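Local coordinates for protein STU0660 (Streptococcus thermophilus, PDB 3ZTH) that probably binds DNA as a large, metal-binding Csn2 protein of CRISPR-mediated bacterial immunity, at residues E186-L191 / Y199-K204; G18-I23 / R220-L225; Y271-K276 / N322-F327; E262-V267 / P298-K303. All coordinates share one frame; numbering follows the deposited sequence.

Interaction 1 (E186-L191 / Y199-K204)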
# COMPACT_ATOMS: atom_id res chain seq x y z
N GLU A 186 -12.96 30.30 -18.49
CA GLU A 186 -13.55 31.18 -17.49
C GLU A 186 -12.90 30.96 -16.13
O GLU A 186 -12.61 31.93 -15.41
CB GLU A 186 -15.03 30.92 -17.35
CG GLU A 186 -15.90 31.75 -18.23
CD GLU A 186 -17.24 31.98 -17.58
OE1 GLU A 186 -17.26 32.62 -16.51
OE2 GLU A 186 -18.26 31.49 -18.13
N MSE A 187 -12.70 29.70 -15.77
CA MSE A 187 -12.07 29.38 -14.50
C MSE A 187 -10.65 29.91 -14.51
O MSE A 187 -10.18 30.47 -13.52
CB MSE A 187 -12.04 27.87 -14.27
CG MSE A 187 -11.26 27.49 -13.02
SE MSE A 187 -11.58 25.69 -12.42
CE MSE A 187 -10.35 24.77 -13.57
N LEU A 188 -9.97 29.74 -15.64
CA LEU A 188 -8.61 30.22 -15.79
C LEU A 188 -8.59 31.74 -15.65
O LEU A 188 -7.67 32.31 -15.05
CB LEU A 188 -8.05 29.81 -17.16
CG LEU A 188 -6.65 30.32 -17.51
CD1 LEU A 188 -5.61 29.70 -16.59
CD2 LEU A 188 -6.36 29.98 -18.96
N ASP A 189 -9.62 32.40 -16.18
CA ASP A 189 -9.71 33.86 -16.11
C ASP A 189 -9.72 34.33 -14.66
O ASP A 189 -8.87 35.10 -14.24
CB ASP A 189 -10.99 34.34 -16.81
CG ASP A 189 -10.99 35.85 -17.05
OD1 ASP A 189 -10.22 36.58 -16.40
OD2 ASP A 189 -11.78 36.32 -17.90
N HIS A 190 -10.69 33.83 -13.90
CA HIS A 190 -10.85 34.19 -12.50
C HIS A 190 -9.61 33.89 -11.68
O HIS A 190 -9.30 34.61 -10.73
CB HIS A 190 -12.06 33.47 -11.90
CG HIS A 190 -13.36 33.79 -12.59
ND1 HIS A 190 -14.55 33.19 -12.26
CD2 HIS A 190 -13.64 34.64 -13.61
CE1 HIS A 190 -15.51 33.64 -13.05
NE2 HIS A 190 -14.98 34.52 -13.88
N LEU A 191 -8.88 32.84 -12.04
CA LEU A 191 -7.67 32.52 -11.30
C LEU A 191 -6.57 33.54 -11.63
O LEU A 191 -5.98 34.13 -10.73
CB LEU A 191 -7.16 31.12 -11.63
CG LEU A 191 -5.87 30.79 -10.86
CD1 LEU A 191 -6.20 30.58 -9.40
CD2 LEU A 191 -5.20 29.55 -11.41
N TYR A 199 1.88 31.39 -16.67
CA TYR A 199 1.09 30.21 -16.99
C TYR A 199 1.29 29.82 -18.45
O TYR A 199 1.14 30.64 -19.35
CB TYR A 199 -0.39 30.47 -16.75
CG TYR A 199 -0.84 30.13 -15.35
CD1 TYR A 199 -0.39 30.87 -14.26
CD2 TYR A 199 -1.68 29.05 -15.12
CE1 TYR A 199 -0.78 30.53 -12.96
CE2 TYR A 199 -2.07 28.70 -13.83
CZ TYR A 199 -1.62 29.44 -12.76
OH TYR A 199 -1.98 29.08 -11.48
N LEU A 200 1.65 28.57 -18.66
CA LEU A 200 1.86 28.07 -20.00
C LEU A 200 0.84 26.98 -20.24
O LEU A 200 0.84 25.97 -19.55
CB LEU A 200 3.27 27.51 -20.14
CG LEU A 200 3.58 26.79 -21.45
CD1 LEU A 200 3.23 27.67 -22.65
CD2 LEU A 200 5.06 26.42 -21.44
N ILE A 201 -0.04 27.20 -21.21
CA ILE A 201 -1.08 26.24 -21.51
C ILE A 201 -0.95 25.69 -22.93
O ILE A 201 -0.95 26.45 -23.90
CB ILE A 201 -2.46 26.89 -21.32
CG1 ILE A 201 -2.56 27.43 -19.89
CG2 ILE A 201 -3.57 25.88 -21.61
CD1 ILE A 201 -3.90 28.02 -19.56
N VAL A 202 -0.83 24.37 -23.02
CA VAL A 202 -0.69 23.67 -24.30
C VAL A 202 -2.00 23.00 -24.70
O VAL A 202 -2.60 22.29 -23.89
CB VAL A 202 0.40 22.58 -24.22
CG1 VAL A 202 0.35 21.70 -25.44
CG2 VAL A 202 1.76 23.22 -24.10
N LEU A 203 -2.42 23.20 -25.95
CA LEU A 203 -3.66 22.60 -26.44
C LEU A 203 -3.54 21.86 -27.77
O LEU A 203 -3.27 22.47 -28.80
CB LEU A 203 -4.73 23.68 -26.58
CG LEU A 203 -5.41 24.16 -25.30
CD1 LEU A 203 -5.78 25.63 -25.42
CD2 LEU A 203 -6.65 23.32 -25.06
N LYS A 204 -3.75 20.55 -27.76
CA LYS A 204 -3.70 19.81 -29.01
C LYS A 204 -4.82 18.78 -29.03
O LYS A 204 -5.40 18.47 -27.99
CB LYS A 204 -2.33 19.13 -29.19
CG LYS A 204 -2.16 17.77 -28.54
CD LYS A 204 -0.81 17.17 -28.96
CE LYS A 204 -0.70 15.68 -28.60
NZ LYS A 204 -0.68 15.41 -27.13
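With CG opposite the backbone N in both L188 (chi1 176°) and L191 (chi1 179°), two leucines three residues apart on helix 186-191 bring their methyl ends to Y199 and I201 of strand 199-204. I201 answers with a fully extended end (chi2 -177°) that makes CD1 its leading atom. L188 and I201 therefore meet tip to tip: CD1 of I201 lies 3.8 Å from CD1 of L188 and is modelled 3.2 Å from CD2 of L188. The second distance is short for two methyl groups and doubtful in detail, but both methyl branches of L188 lie near the isoleucine end. L191 crosses the Y199 side chain at about a right angle. Its CD2 methyl rests by the phenol end of the ring, 3.3 Å from OH and 3.8 Å from CZ of Y199. L188 also reaches this ring obliquely, CD1 to CD2 of Y199 at 4.2 Å, and so touches both strand residues. The two axes run 12.3 Å apart and nearly antiparallel, as expected of a helix laid on a sheet and followed in the chain by one of its strands. L97 of helix 97-106 packs on both leucines, H76 stacks on the Y199 ring, and M187 and H190 pack against L135 of the second subunit. The layering fits the P-loop NTPase clan to which the family belongs. No hydrogen bond crosses between helix and strand, so their direct hold is apolar packing; the tyrosine OH is the one polar side-chain atom in contact, touched by a methyl of L191.

Interaction 2 (G18-I23 / R220-L225)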
# COMPACT_ATOMS: atom_id res chain seq x y z
N GLY A 18 5.32 33.00 -28.36
CA GLY A 18 4.64 34.26 -28.13
C GLY A 18 3.34 34.03 -27.37
O GLY A 18 2.96 32.88 -27.16
N ALA A 19 2.67 35.10 -26.95
CA ALA A 19 1.42 34.98 -26.20
C ALA A 19 0.63 33.81 -26.77
O ALA A 19 0.24 32.89 -26.04
CB ALA A 19 0.63 36.27 -26.32
N ILE A 20 0.39 33.84 -28.08
CA ILE A 20 -0.32 32.76 -28.73
C ILE A 20 0.60 32.14 -29.78
O ILE A 20 0.86 32.72 -30.83
CB ILE A 20 -1.64 33.25 -29.38
CG1 ILE A 20 -2.60 33.70 -28.28
CG2 ILE A 20 -2.29 32.12 -30.16
CD1 ILE A 20 -3.96 34.12 -28.78
N THR A 21 1.12 30.97 -29.45
CA THR A 21 2.03 30.23 -30.32
C THR A 21 1.31 29.08 -31.03
O THR A 21 0.53 28.35 -30.40
CB THR A 21 3.20 29.64 -29.50
OG1 THR A 21 3.87 30.70 -28.81
CG2 THR A 21 4.20 28.92 -30.42
N GLN A 22 1.57 28.91 -32.32
CA GLN A 22 0.95 27.83 -33.09
C GLN A 22 2.00 26.98 -33.81
O GLN A 22 2.83 27.49 -34.56
CB GLN A 22 -0.03 28.40 -34.12
CG GLN A 22 -1.18 29.20 -33.49
CD GLN A 22 -2.09 29.82 -34.53
OE1 GLN A 22 -3.02 29.19 -35.05
NE2 GLN A 22 -1.82 31.08 -34.86
N ILE A 23 1.96 25.68 -33.56
CA ILE A 23 2.90 24.75 -34.16
C ILE A 23 2.14 23.95 -35.20
O ILE A 23 1.19 23.25 -34.88
CB ILE A 23 3.52 23.82 -33.09
CG1 ILE A 23 4.42 24.65 -32.17
CG2 ILE A 23 4.34 22.71 -33.75
CD1 ILE A 23 4.96 23.89 -31.00
N ARG A 220 -11.06 33.54 -30.01
CA ARG A 220 -11.25 34.93 -29.61
C ARG A 220 -11.08 35.02 -28.10
O ARG A 220 -10.47 35.95 -27.58
CB ARG A 220 -12.64 35.44 -29.99
CG ARG A 220 -12.83 35.63 -31.48
CD ARG A 220 -14.25 36.07 -31.79
NE ARG A 220 -14.51 36.06 -33.23
CZ ARG A 220 -13.86 36.82 -34.11
NH1 ARG A 220 -12.92 37.66 -33.70
NH2 ARG A 220 -14.15 36.72 -35.41
N GLN A 221 -11.60 34.02 -27.39
CA GLN A 221 -11.48 33.98 -25.94
C GLN A 221 -10.03 33.95 -25.51
O GLN A 221 -9.63 34.73 -24.65
CB GLN A 221 -12.24 32.78 -25.38
CG GLN A 221 -13.74 33.00 -25.31
CD GLN A 221 -14.52 31.74 -24.99
OE1 GLN A 221 -14.11 30.92 -24.16
NE2 GLN A 221 -15.67 31.58 -25.63
N ILE A 222 -9.21 33.07 -26.10
CA ILE A 222 -7.82 33.04 -25.68
C ILE A 222 -7.08 34.33 -26.05
O ILE A 222 -6.17 34.74 -25.34
CB ILE A 222 -7.05 31.81 -26.23
CG1 ILE A 222 -6.96 31.84 -27.75
CG2 ILE A 222 -7.73 30.53 -25.78
CD1 ILE A 222 -6.19 30.64 -28.29
N CYS A 223 -7.48 34.97 -27.15
CA CYS A 223 -6.86 36.23 -27.55
C CYS A 223 -7.18 37.28 -26.50
O CYS A 223 -6.33 38.11 -26.14
CB CYS A 223 -7.39 36.71 -28.91
SG CYS A 223 -6.67 35.89 -30.35
N HIS A 224 -8.41 37.24 -26.01
CA HIS A 224 -8.84 38.17 -24.98
C HIS A 224 -7.98 37.99 -23.73
O HIS A 224 -7.46 38.95 -23.17
CB HIS A 224 -10.31 37.92 -24.62
CG HIS A 224 -10.79 38.72 -23.45
ND1 HIS A 224 -10.93 40.09 -23.49
CD2 HIS A 224 -11.16 38.33 -22.21
CE1 HIS A 224 -11.37 40.51 -22.32
NE2 HIS A 224 -11.52 39.47 -21.53
N LEU A 225 -7.82 36.74 -23.31
CA LEU A 225 -7.04 36.47 -22.12
C LEU A 225 -5.57 36.86 -22.23
O LEU A 225 -5.02 37.39 -21.27
CB LEU A 225 -7.18 35.00 -21.71
CG LEU A 225 -8.61 34.52 -21.44
CD1 LEU A 225 -8.59 33.08 -20.98
CD2 LEU A 225 -9.27 35.40 -20.40
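I20, the first residue of strand 20-24, drives its CD1 methyl against I222 and C223 of helix 220-225, and this single methyl carries the tight part of the contact. It lies 3.6 Å from SG of C223 and 3.8 Å from CA of C223, so it presses on the thiol and the helix backbone together. On the I222 side the same I20 CD1 is 3.9 Å from CG1 of I222. A chi1 of 64° places that CG1 where the I20 methyl meets it, and the straight outer chain of I20 (chi2 -176°) gives the methyl the reach to lodge between the two helix residues. The packing thins quickly beyond this point. R220 and H224 direct their CB atoms away from the strand into exposed positions, and A19, just before the strand, is exposed as well. The turn leading into the strand is instead fastened internally: G18 N donates to OG1 of T21 at 2.8 Å, almost straight at 177°. No hydrogen bond spans the two segments. Around them, strand 20-24 lies between strands 232-237 and 254-257 in the sheet, with T21 bonded through its backbone to F234 and L236, and Q22 to F253 and N255. I222 also rests on F234 of the neighbouring strand, while L185 of helix 177-192 flanks Q221, I222 and L225, making helix 212-228 part of the helical layer over this face.

Interaction 3 (Y271-K276 / N322-F327)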
# COMPACT_ATOMS: atom_id res chain seq x y z
N TYR A 271 3.80 39.98 -47.27
CA TYR A 271 2.91 40.43 -48.33
C TYR A 271 3.72 41.14 -49.40
O TYR A 271 3.61 40.84 -50.59
CB TYR A 271 1.86 41.39 -47.77
CG TYR A 271 0.91 41.91 -48.82
CD1 TYR A 271 -0.15 41.12 -49.28
CD2 TYR A 271 1.06 43.19 -49.35
CE1 TYR A 271 -1.03 41.60 -50.24
CE2 TYR A 271 0.18 43.68 -50.31
CZ TYR A 271 -0.86 42.87 -50.75
OH TYR A 271 -1.73 43.34 -51.71
N GLU A 272 4.55 42.10 -48.98
CA GLU A 272 5.36 42.85 -49.92
C GLU A 272 6.31 41.96 -50.71
O GLU A 272 6.41 42.10 -51.93
CB GLU A 272 6.12 43.96 -49.19
CG GLU A 272 5.24 45.20 -48.95
CD GLU A 272 5.79 46.15 -47.89
OE1 GLU A 272 7.02 46.40 -47.89
OE2 GLU A 272 4.99 46.64 -47.07
N ARG A 273 6.99 41.04 -50.03
CA ARG A 273 7.91 40.12 -50.69
C ARG A 273 7.16 39.31 -51.74
O ARG A 273 7.55 39.29 -52.91
CB ARG A 273 8.54 39.14 -49.68
CG ARG A 273 9.60 39.73 -48.77
CD ARG A 273 10.76 40.31 -49.58
NE ARG A 273 11.95 40.56 -48.76
CZ ARG A 273 12.68 39.61 -48.19
NH1 ARG A 273 12.36 38.32 -48.33
NH2 ARG A 273 13.75 39.93 -47.47
N VAL A 274 6.09 38.65 -51.32
CA VAL A 274 5.29 37.82 -52.21
C VAL A 274 4.78 38.65 -53.39
O VAL A 274 4.87 38.22 -54.54
CB VAL A 274 4.09 37.20 -51.46
CG1 VAL A 274 3.20 36.42 -52.41
CG2 VAL A 274 4.60 36.28 -50.36
N MSE A 275 4.26 39.83 -53.09
CA MSE A 275 3.75 40.70 -54.13
C MSE A 275 4.82 40.94 -55.20
O MSE A 275 4.52 40.92 -56.40
CB MSE A 275 3.29 42.02 -53.50
CG MSE A 275 2.78 43.08 -54.47
SE MSE A 275 1.86 44.55 -53.56
CE MSE A 275 3.38 45.39 -52.67
N LYS A 276 6.07 41.12 -54.78
CA LYS A 276 7.16 41.34 -55.72
C LYS A 276 7.33 40.16 -56.68
O LYS A 276 7.66 40.34 -57.85
CB LYS A 276 8.47 41.60 -54.98
CG LYS A 276 9.64 41.84 -55.93
CD LYS A 276 10.96 42.14 -55.22
CE LYS A 276 12.06 42.45 -56.25
NZ LYS A 276 13.40 42.78 -55.66
N ASN A 322 7.44 29.21 -50.34
CA ASN A 322 8.51 28.23 -50.21
C ASN A 322 9.83 28.83 -50.68
O ASN A 322 10.85 28.71 -50.01
CB ASN A 322 8.20 26.98 -51.03
CG ASN A 322 7.70 25.85 -50.17
OD1 ASN A 322 7.18 24.85 -50.67
ND2 ASN A 322 7.86 26.00 -48.85
N GLN A 323 9.79 29.50 -51.82
CA GLN A 323 10.98 30.14 -52.36
C GLN A 323 11.60 31.12 -51.36
O GLN A 323 12.83 31.19 -51.24
CB GLN A 323 10.65 30.85 -53.67
CG GLN A 323 11.87 31.43 -54.35
CD GLN A 323 11.60 31.90 -55.77
OE1 GLN A 323 12.50 32.43 -56.43
NE2 GLN A 323 10.37 31.71 -56.25
N LEU A 324 10.77 31.87 -50.64
CA LEU A 324 11.25 32.83 -49.65
C LEU A 324 12.01 32.15 -48.53
O LEU A 324 12.76 32.80 -47.79
CB LEU A 324 10.10 33.64 -49.06
CG LEU A 324 9.33 34.56 -50.00
CD1 LEU A 324 8.47 35.48 -49.17
CD2 LEU A 324 10.28 35.39 -50.87
N PHE A 325 11.79 30.86 -48.37
CA PHE A 325 12.47 30.09 -47.35
C PHE A 325 13.53 29.23 -48.02
O PHE A 325 14.16 28.38 -47.40
CB PHE A 325 11.47 29.21 -46.59
CG PHE A 325 10.61 29.97 -45.62
CD1 PHE A 325 11.15 30.47 -44.45
CD2 PHE A 325 9.27 30.20 -45.89
CE1 PHE A 325 10.36 31.19 -43.55
CE2 PHE A 325 8.48 30.91 -45.00
CZ PHE A 325 9.02 31.41 -43.83
N HIS A 326 13.74 29.48 -49.30
CA HIS A 326 14.73 28.74 -50.06
C HIS A 326 14.41 27.25 -50.09
O HIS A 326 15.32 26.42 -50.18
CB HIS A 326 16.12 28.97 -49.47
CG HIS A 326 16.54 30.41 -49.50
ND1 HIS A 326 16.63 31.14 -50.66
CD2 HIS A 326 16.89 31.25 -48.49
CE1 HIS A 326 17.01 32.37 -50.38
NE2 HIS A 326 17.17 32.47 -49.07
N PHE A 327 13.13 26.90 -49.99
CA PHE A 327 12.74 25.50 -50.05
C PHE A 327 12.35 25.27 -51.51
O PHE A 327 11.59 26.05 -52.08
CB PHE A 327 11.56 25.22 -49.13
CG PHE A 327 11.37 23.76 -48.85
CD1 PHE A 327 12.22 23.08 -47.99
CD2 PHE A 327 10.34 23.05 -49.47
CE1 PHE A 327 12.06 21.72 -47.76
CE2 PHE A 327 10.18 21.68 -49.24
CZ PHE A 327 11.04 21.03 -48.38
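Apolar packing joins L324, near the C-terminal end of helix 312-324, to R273 and V274 of helix 267-277. The L324 CD1 methyl does the touching, 3.7 Å from CB of R273 and 4.1 Å from CG2 of V274, and the L324 and V274 side chains cross at about a right angle. The arginine supplies a second kind of contact. Its chain bends at chi2 (-59°), which curls the guanidinium back beside the leucine; CD2 of L324 lies at the edge of that group, near its plane. This is an approach of methyl to charged group, with neither a salt bridge nor a hydrogen bond between the segments. Backbone bonds shape the other partner. H326, with positive phi (61°), is the C-prime residue of a Schellman motif: F327 N donates to N322 O at 2.9 Å and H326 N to Q323 O at 2.7 Å. N322 O also accepts from F325 N, the two donors arriving from opposite faces of its carbonyl plane. Inward, V274 continues onto I317, I320 and L321 of helix 312-324 and onto F289 of helix 286-296, while Y277 also packs on L324. The chemistry is thus graded: V274 is buried in a junction of three helices, L324, partly exposed, is the residue that bridges the two helices here, and R273 lends its aliphatic base to the apolar packing while the residue as a whole remains at the exposed surface.

Interaction 4 (E262-V267 / P298-K303)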
# COMPACT_ATOMS: atom_id res chain seq x y z
N GLU A 262 11.00 26.42 -39.52
CA GLU A 262 11.07 27.87 -39.68
C GLU A 262 9.81 28.46 -39.06
O GLU A 262 8.80 27.77 -38.93
CB GLU A 262 11.08 28.26 -41.16
CG GLU A 262 12.14 27.59 -42.04
CD GLU A 262 13.55 28.16 -41.86
OE1 GLU A 262 13.73 29.15 -41.10
OE2 GLU A 262 14.48 27.61 -42.48
N HIS A 263 9.87 29.72 -38.67
CA HIS A 263 8.67 30.37 -38.15
C HIS A 263 8.36 31.48 -39.15
O HIS A 263 9.26 31.95 -39.85
CB HIS A 263 8.89 30.92 -36.74
CG HIS A 263 9.99 31.92 -36.62
ND1 HIS A 263 9.94 33.16 -37.21
CD2 HIS A 263 11.16 31.88 -35.92
CE1 HIS A 263 11.03 33.85 -36.89
NE2 HIS A 263 11.78 33.10 -36.10
N LEU A 264 7.09 31.86 -39.27
CA LEU A 264 6.71 32.90 -40.22
C LEU A 264 7.29 34.25 -39.81
O LEU A 264 7.75 34.43 -38.67
CB LEU A 264 5.18 33.02 -40.32
CG LEU A 264 4.39 31.87 -40.95
CD1 LEU A 264 2.91 32.20 -40.95
CD2 LEU A 264 4.88 31.62 -42.36
N TYR A 265 7.26 35.18 -40.75
CA TYR A 265 7.75 36.54 -40.54
C TYR A 265 6.51 37.39 -40.29
O TYR A 265 5.41 36.86 -40.12
CB TYR A 265 8.45 37.07 -41.79
CG TYR A 265 9.64 36.27 -42.29
CD1 TYR A 265 10.81 36.16 -41.53
CD2 TYR A 265 9.61 35.66 -43.54
CE1 TYR A 265 11.93 35.48 -42.02
CE2 TYR A 265 10.72 34.97 -44.04
CZ TYR A 265 11.87 34.89 -43.28
OH TYR A 265 12.97 34.24 -43.82
N ASP A 266 6.67 38.71 -40.26
CA ASP A 266 5.53 39.60 -40.08
C ASP A 266 4.73 39.51 -41.37
O ASP A 266 5.30 39.30 -42.45
CB ASP A 266 5.98 41.05 -39.86
CG ASP A 266 6.66 41.25 -38.52
OD1 ASP A 266 6.00 41.04 -37.47
OD2 ASP A 266 7.85 41.61 -38.51
N VAL A 267 3.41 39.64 -41.26
CA VAL A 267 2.51 39.56 -42.40
C VAL A 267 2.76 40.63 -43.47
O VAL A 267 2.83 40.33 -44.66
CB VAL A 267 1.04 39.65 -41.94
CG1 VAL A 267 0.10 39.40 -43.11
CG2 VAL A 267 0.80 38.65 -40.82
N PRO A 298 0.58 25.35 -43.37
CA PRO A 298 0.80 23.98 -42.88
C PRO A 298 1.54 23.08 -43.88
O PRO A 298 2.13 22.06 -43.49
CB PRO A 298 -0.62 23.48 -42.61
CG PRO A 298 -1.34 24.74 -42.25
CD PRO A 298 -0.85 25.71 -43.27
N TYR A 299 1.54 23.46 -45.15
CA TYR A 299 2.20 22.66 -46.18
C TYR A 299 3.54 23.18 -46.66
O TYR A 299 4.11 22.64 -47.59
CB TYR A 299 1.28 22.49 -47.39
CG TYR A 299 -0.01 21.79 -47.05
CD1 TYR A 299 -0.03 20.42 -46.79
CD2 TYR A 299 -1.20 22.51 -46.93
CE1 TYR A 299 -1.21 19.77 -46.41
CE2 TYR A 299 -2.39 21.87 -46.55
CZ TYR A 299 -2.39 20.51 -46.30
OH TYR A 299 -3.56 19.90 -45.92
N LEU A 300 4.06 24.23 -46.03
CA LEU A 300 5.33 24.80 -46.44
C LEU A 300 6.50 23.92 -46.02
O LEU A 300 6.38 23.13 -45.09
CB LEU A 300 5.49 26.20 -45.84
CG LEU A 300 4.38 27.16 -46.27
CD1 LEU A 300 4.50 28.48 -45.53
CD2 LEU A 300 4.47 27.38 -47.78
N LEU A 301 7.62 24.06 -46.71
CA LEU A 301 8.83 23.30 -46.39
C LEU A 301 8.57 21.80 -46.39
O LEU A 301 9.11 21.07 -45.56
CB LEU A 301 9.37 23.73 -45.02
CG LEU A 301 9.19 25.21 -44.67
CD1 LEU A 301 9.68 25.46 -43.25
CD2 LEU A 301 9.93 26.09 -45.66
N THR A 302 7.75 21.34 -47.31
CA THR A 302 7.44 19.91 -47.38
C THR A 302 7.53 19.37 -48.79
O THR A 302 6.75 19.78 -49.66
CB THR A 302 6.01 19.60 -46.86
OG1 THR A 302 5.84 20.11 -45.53
CG2 THR A 302 5.79 18.10 -46.83
N LYS A 303 8.48 18.48 -49.03
CA LYS A 303 8.56 17.87 -50.34
C LYS A 303 7.48 16.82 -50.23
O LYS A 303 7.58 15.90 -49.41
CB LYS A 303 9.91 17.19 -50.57
CG LYS A 303 10.00 16.59 -51.96
CD LYS A 303 11.12 15.58 -52.10
CE LYS A 303 11.13 14.98 -53.51
NZ LYS A 303 12.16 13.92 -53.68
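E262 and L301 make the closest meeting of the two segments, their side chains crossing at about a right angle. CD1 of L301 lies 3.5 Å from CG of E262 and 3.8 Å from CB of E262, so the methyl packs on the aliphatic part of the glutamate. A bend at chi2 (-76°) carries the carboxylate beyond this meeting. L264 and L300 approach more loosely, CD2 of L264 standing 4.5 Å from CD1 of L300. The next shell is polar. H263 ND1 donates to L264 O at 2.9 Å, with the oxygen near the imidazole plane but the donor 40° out of the carbonyl plane, which fixes the imidazole over the following residue's carbonyl. L301 bonds through its backbone to D259, while the hydroxyl of S258 is hydrogen-bonded to L300 O and to OG1 of T302. L318 and L321 of helix 312-324 close round L300, and I256 of strand 254-257 touches both L264 and L300. Farther out, P298 O accepts from NE2 of Q26, a magnesium ligand, and Y299 packs on Q26 and on D240, which also binds magnesium. The side chain of L300 itself is about 12 Å from the bound magnesium ion. The arrangement is consistent with the mixed sheet of the P-loop NTPase clan: its antiparallel strand 261-263, outermost within this chain, is covered by a loop that enters the second shell of the metal site.

Overall arrangement
Interactions 1, 2 and 4 all reach the mixed sheet: the first two set helices 177-192 and 212-228 against its parallel strands, while interaction 4 places a loop on its antiparallel end strand. All three are buried, the first two near the centre of the chain, where they touch as D189 meets L225. Interaction 3, centred about 30 Å from the chain centre, is partly exposed and joins helices outside the sheet. It abuts interaction 4 through F325 and L301, and their segments alternate along the chain. None has a hydrogen bond between its segments; the inner pair relies on methyls, a ring and a thiol, the outer pair adds the aliphatic parts of charged residues.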